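Local coordinates for beta-lactamase-like protein (Koribacter versatilis, PDB 6B9V) that is a metal-dependent diphosphatase of the PhnP family, with a metallo-beta-lactamase fold, that cleaves reactive FAD photoproducts, at residues T6-G11 with L64-K69; S41-Y46 with G255-F260. All coordinates share one frame; numbering follows the deposited sequence.

Interaction 1 (T6-G11 with L64-K69); sequences TLTVLG and LREGIK
The end of strand 2-9, where the chain turns a corner at L10, meets the last turn of helix 59-66, with the CA atoms of L10 and E66 8.1 Å apart. The helix closes in a Schellman motif at G67, whose N bonds back to L64 O at 3.2 Å, and L10 and G11 both face S41 of the neighbouring strand 41-46, a classic beta bulge. R65, its chain bent at chi2 and chi3, brings the edge of its guanidinium to the L10 carbonyl: NH2 donates to L10 O at 2.8 Å, a weak bond because the N-H...O angle is 130°. The same NH2 forms a salt bridge with D254. In E66, chi1 (-67°) puts CG anti to the carbonyl carbon and against L10 CD2 at 3.8 Å; the bend at chi2 (-74°) then turns the carboxylate to the strand. There OE1 sits 3.4 Å from T8 CG2, and a water donates both to E66 OE1, at 2.7 Å, and to V9 O, at 2.9 Å. T8 OG1 turns instead to K257. E66 thus works on two fronts, its CG in the apolar contact and OE1 joined through water to V9 O, fastening helix end to sheet.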
loop_
_atom_site.group_PDB
_atom_site.type_symbol
_atom_site.label_atom_id
_atom_site.label_comp_id
_atom_site.label_asym_id
_atom_site.label_seq_id
_atom_site.Cartn_x
_atom_site.Cartn_y
_atom_site.Cartn_z
ATOM N N THR A 6 12.922 19.826 10.357
ATOM C CA THR A 6 13.469 18.488 10.143
ATOM C C THR A 6 12.826 17.812 8.930
ATOM O O THR A 6 11.608 17.778 8.811
ATOM C CB THR A 6 13.252 17.570 11.375
ATOM O OG1 THR A 6 13.816 18.181 12.543
ATOM C CG2 THR A 6 13.913 16.195 11.150
ATOM N N LEU A 7 13.646 17.273 8.040
ATOM C CA LEU A 7 13.168 16.447 6.937
ATOM C C LEU A 7 13.409 14.964 7.263
ATOM O O LEU A 7 14.514 14.583 7.648
ATOM C CB LEU A 7 13.869 16.845 5.620
ATOM C CG LEU A 7 13.372 16.107 4.362
ATOM C CD1 LEU A 7 13.543 17.002 3.145
ATOM C CD2 LEU A 7 14.116 14.791 4.154
ATOM N N THR A 8 12.385 14.134 7.095
ATOM C CA THR A 8 12.520 12.689 7.291
ATOM C C THR A 8 12.181 11.954 6.013
ATOM O O THR A 8 11.142 12.212 5.393
ATOM C CB THR A 8 11.593 12.172 8.424
ATOM O OG1 THR A 8 11.939 12.821 9.642
ATOM C CG2 THR A 8 11.731 10.663 8.602
ATOM N N VAL A 9 13.064 11.045 5.615
ATOM C CA VAL A 9 12.821 10.197 4.462
ATOM C C VAL A 9 11.902 9.038 4.849
ATOM O O VAL A 9 12.278 8.177 5.646
ATOM C CB VAL A 9 14.140 9.655 3.890
ATOM C CG1 VAL A 9 13.881 8.750 2.695
ATOM C CG2 VAL A 9 15.075 10.840 3.505
ATOM N N LEU A 10 10.696 9.036 4.298
ATOM C CA LEU A 10 9.735 7.951 4.538
ATOM C C LEU A 10 9.989 6.776 3.595
ATOM O O LEU A 10 9.787 5.617 3.965
ATOM C CB LEU A 10 8.300 8.465 4.370
ATOM C CG LEU A 10 7.949 9.669 5.255
ATOM C CD1 LEU A 10 6.514 10.151 4.981
ATOM C CD2 LEU A 10 8.123 9.359 6.766
ATOM N N GLY A 11 10.439 7.073 2.374
ATOM C CA GLY A 11 10.830 6.023 1.448
ATOM C C GLY A 11 11.842 6.579 0.451
ATOM O O GLY A 11 11.722 7.714 0.035
ATOM N N LEU A 64 3.146 4.671 10.526
ATOM C CA LEU A 64 3.261 3.902 11.766
ATOM C C LEU A 64 4.696 3.894 12.247
ATOM O O LEU A 64 4.968 4.088 13.428
ATOM C CB LEU A 64 2.763 2.462 11.561
ATOM C CG LEU A 64 1.261 2.312 11.357
ATOM C CD1 LEU A 64 0.944 0.866 10.976
ATOM C CD2 LEU A 64 0.513 2.722 12.651
ATOM N N ARG A 65 5.608 3.681 11.301
ATOM C CA ARG A 65 7.048 3.706 11.515
ATOM C C ARG A 65 7.517 4.975 12.216
ATOM O O ARG A 65 8.398 4.948 13.091
ATOM C CB ARG A 65 7.741 3.620 10.147
ATOM C CG ARG A 65 9.014 2.901 10.088
ATOM C CD ARG A 65 9.069 2.193 8.763
ATOM N NE ARG A 65 9.340 3.076 7.627
ATOM C CZ ARG A 65 10.209 2.736 6.686
ATOM N NH1 ARG A 65 10.831 1.574 6.804
ATOM N NH2 ARG A 65 10.466 3.527 5.656
ATOM N N GLU A 66 6.966 6.102 11.783
ATOM C CA GLU A 66 7.421 7.374 12.326
ATOM C C GLU A 66 6.504 7.978 13.391
ATOM O O GLU A 66 6.740 9.104 13.851
ATOM C CB GLU A 66 7.604 8.371 11.189
ATOM C CG GLU A 66 8.737 7.994 10.253
ATOM C CD GLU A 66 10.097 8.257 10.872
ATOM O OE1 GLU A 66 11.114 7.756 10.339
ATOM O OE2 GLU A 66 10.148 8.975 11.896
ATOM N N GLY A 67 5.470 7.240 13.781
ATOM C CA GLY A 67 4.546 7.691 14.813
ATOM C C GLY A 67 3.743 8.927 14.444
ATOM O O GLY A 67 3.427 9.742 15.312
ATOM N N ILE A 68 3.405 9.073 13.163
ATOM C CA ILE A 68 2.594 10.209 12.720
ATOM C C ILE A 68 1.182 10.150 13.306
ATOM O O ILE A 68 0.479 9.150 13.158
ATOM C CB ILE A 68 2.498 10.273 11.189
ATOM C CG1 ILE A 68 3.888 10.522 10.580
ATOM C CG2 ILE A 68 1.498 11.361 10.752
ATOM C CD1 ILE A 68 3.904 10.450 9.058
ATOM N N LYS A 69 0.773 11.230 13.965
ATOM C CA LYS A 69 -0.531 11.290 14.621
ATOM C C LYS A 69 -1.424 12.347 13.978
ATOM O O LYS A 69 -2.619 12.409 14.246
ATOM C CB LYS A 69 -0.368 11.596 16.114
ATOM C CG LYS A 69 0.464 10.582 16.893
ATOM C CD LYS A 69 -0.337 9.322 17.204
ATOM C CE LYS A 69 0.485 8.311 17.996
ATOM N NZ LYS A 69 -0.271 7.048 18.242
HETATM O O HOH W 1 10.923 6.878 7.812
#

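Interaction 2 (S41-Y46 with G255-F260)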
loop_
_atom_site.group_PDB
_atom_site.type_symbol
_atom_site.label_atom_id
_atom_site.label_comp_id
_atom_site.label_asym_id
_atom_site.label_seq_id
_atom_site.Cartn_x
_atom_site.Cartn_y
_atom_site.Cartn_z
ATOM N N SER A 41 8.932 9.267 -0.700
ATOM C CA SER A 41 8.164 10.285 0.048
ATOM C C SER A 41 9.005 10.849 1.185
ATOM O O SER A 41 9.820 10.130 1.759
ATOM C CB SER A 41 6.863 9.685 0.620
ATOM O OG SER A 41 6.185 10.599 1.467
ATOM N N VAL A 42 8.819 12.131 1.507
ATOM C CA VAL A 42 9.473 12.718 2.670
ATOM C C VAL A 42 8.433 13.508 3.456
ATOM O O VAL A 42 7.391 13.880 2.909
ATOM C CB VAL A 42 10.653 13.676 2.312
ATOM C CG1 VAL A 42 11.749 12.931 1.585
ATOM C CG2 VAL A 42 10.178 14.866 1.474
ATOM N N MET A 43 8.715 13.743 4.736
ATOM C CA MET A 43 7.934 14.715 5.490
ATOM C C MET A 43 8.829 15.798 6.071
ATOM O O MET A 43 10.023 15.596 6.274
ATOM C CB MET A 43 7.136 14.030 6.603
ATOM C CG MET A 43 7.985 13.275 7.593
ATOM S SD MET A 43 6.956 12.723 8.984
ATOM C CE MET A 43 8.181 12.204 10.179
ATOM N N VAL A 44 8.227 16.954 6.326
ATOM C CA VAL A 44 8.919 18.122 6.825
ATOM C C VAL A 44 8.217 18.591 8.083
ATOM O O VAL A 44 7.016 18.844 8.061
ATOM C CB VAL A 44 8.934 19.267 5.785
ATOM C CG1 VAL A 44 9.710 20.458 6.317
ATOM C CG2 VAL A 44 9.510 18.787 4.446
ATOM N N GLN A 45 8.956 18.705 9.177
ATOM C CA GLN A 45 8.373 19.117 10.448
ATOM C C GLN A 45 8.942 20.443 10.902
ATOM O O GLN A 45 10.158 20.651 10.870
ATOM C CB GLN A 45 8.609 18.054 11.522
ATOM C CG GLN A 45 7.768 16.834 11.316
ATOM C CD GLN A 45 8.221 15.674 12.158
ATOM O OE1 GLN A 45 9.369 15.256 12.076
ATOM N NE2 GLN A 45 7.322 15.158 12.992
ATOM N N TYR A 46 8.057 21.343 11.318
ATOM C CA TYR A 46 8.498 22.656 11.789
ATOM C C TYR A 46 7.387 23.330 12.555
ATOM O O TYR A 46 6.231 23.266 12.143
ATOM C CB TYR A 46 8.936 23.550 10.622
ATOM C CG TYR A 46 7.861 23.778 9.584
ATOM C CD1 TYR A 46 7.014 24.876 9.659
ATOM C CD2 TYR A 46 7.692 22.887 8.526
ATOM C CE1 TYR A 46 6.030 25.084 8.711
ATOM C CE2 TYR A 46 6.710 23.086 7.570
ATOM C CZ TYR A 46 5.881 24.190 7.673
ATOM O OH TYR A 46 4.911 24.397 6.724
ATOM N N GLY A 255 14.288 6.390 6.636
ATOM C CA GLY A 255 14.484 6.733 8.033
ATOM C C GLY A 255 15.492 7.851 8.260
ATOM O O GLY A 255 15.612 8.375 9.365
ATOM N N LEU A 256 16.212 8.229 7.211
ATOM C CA LEU A 256 17.159 9.340 7.305
ATOM C C LEU A 256 16.487 10.626 7.785
ATOM O O LEU A 256 15.477 11.049 7.224
ATOM C CB LEU A 256 17.813 9.588 5.947
ATOM C CG LEU A 256 18.775 10.777 5.824
ATOM C CD1 LEU A 256 19.946 10.630 6.773
ATOM C CD2 LEU A 256 19.254 10.862 4.366
ATOM N N LYS A 257 17.044 11.247 8.818
ATOM C CA LYS A 257 16.529 12.520 9.302
ATOM C C LYS A 257 17.594 13.602 9.151
ATOM O O LYS A 257 18.751 13.384 9.482
ATOM C CB LYS A 257 16.075 12.407 10.772
ATOM C CG LYS A 257 14.815 11.577 10.940
ATOM C CD LYS A 257 14.327 11.575 12.388
ATOM C CE LYS A 257 12.978 10.892 12.508
ATOM N NZ LYS A 257 11.839 11.728 11.999
ATOM N N LEU A 258 17.184 14.767 8.665
ATOM C CA LEU A 258 18.098 15.856 8.360
ATOM C C LEU A 258 17.575 17.169 8.898
ATOM O O LEU A 258 16.399 17.480 8.728
ATOM C CB LEU A 258 18.288 15.972 6.855
ATOM C CG LEU A 258 18.878 14.758 6.140
ATOM C CD1 LEU A 258 18.682 14.898 4.620
ATOM C CD2 LEU A 258 20.351 14.615 6.507
ATOM N N GLU A 259 18.449 17.950 9.521
ATOM C CA GLU A 259 18.052 19.234 10.084
ATOM C C GLU A 259 18.383 20.336 9.098
ATOM O O GLU A 259 19.405 20.278 8.424
ATOM C CB GLU A 259 18.751 19.485 11.427
ATOM C CG GLU A 259 18.167 20.656 12.202
ATOM C CD GLU A 259 18.863 20.893 13.527
ATOM O OE1 GLU A 259 19.347 19.911 14.132
ATOM O OE2 GLU A 259 18.914 22.061 13.969
ATOM N N PHE A 260 17.512 21.333 8.991
ATOM C CA PHE A 260 17.791 22.469 8.112
ATOM C C PHE A 260 17.057 23.707 8.618
ATOM O O PHE A 260 16.413 23.658 9.658
ATOM C CB PHE A 260 17.419 22.155 6.662
ATOM C CG PHE A 260 15.950 22.013 6.415
ATOM C CD1 PHE A 260 15.242 23.026 5.782
ATOM C CD2 PHE A 260 15.274 20.862 6.805
ATOM C CE1 PHE A 260 13.884 22.901 5.554
ATOM C CE2 PHE A 260 13.918 20.722 6.570
ATOM C CZ PHE A 260 13.221 21.738 5.939
HETATM O O HOH W 2 11.122 13.857 13.598
#
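Two strands of one mixed sheet of the metallo-beta-lactamase fold lie here on either side of strand 2-9: 41-46 and 257-263 are each antiparallel to it, and therefore run in roughly the same direction. The axes of 41-46 and 257-260 come within 9.4 Å, with 43° between their directions; the intervening strand keeps the backbones apart, and the side chains must reach over it on both of its faces. On one face V44 meets F260. V44 CG1, anti to the backbone N (chi1 -178°), lies 3.8 Å from F260 CZ, in the plane of the ring and at its edge, the two side chains crossing at about a right angle. A5 of the middle strand and I195 of the second sheet also pack on F260, which places this pair in the core between the sheets. The other face carries M43, Q45 and K257. The lysine chain runs extended and then bends at its last torsion (chi4 -75°), bringing NZ 4.1 Å from M43 CE. A water spans the remaining gap, accepting from K257 NZ at 2.8 Å and donating to Q45 OE1 at 2.7 Å. The ammonium also bonds to T8 OG1 on the intervening strand 2-9. The chemistry divides by face: an aromatic edge against a methyl toward the second sheet, and on the reverse a lysine whose NZ is held by hydroxyl and water beside the methionine methyl, the E66 carboxylate adding at most a weak, longer-range contribution.

Along the chain the segments alternate, 6-11, 41-46, 64-69, 255-260, so interactions 1 and 2 interlock, their centres about 8 Å apart. Both build on one mixed sheet, in which strand 2-9 lies between 41-46 and 257-263; T6 O accepts from Q45 N at 2.8 Å as a probable backbone hydrogen bond. Interaction 1 joins the end of helix 59-66 to strand 2-9, and interaction 2 links 41-46 and 257-263 over that penultimate strand. The two meet at T8 OG1 and K257 NZ, 2.6 Å apart. The side chain of L10 is about 13 Å from a bound manganese ion, which puts interaction 1 near the metal site but not in it.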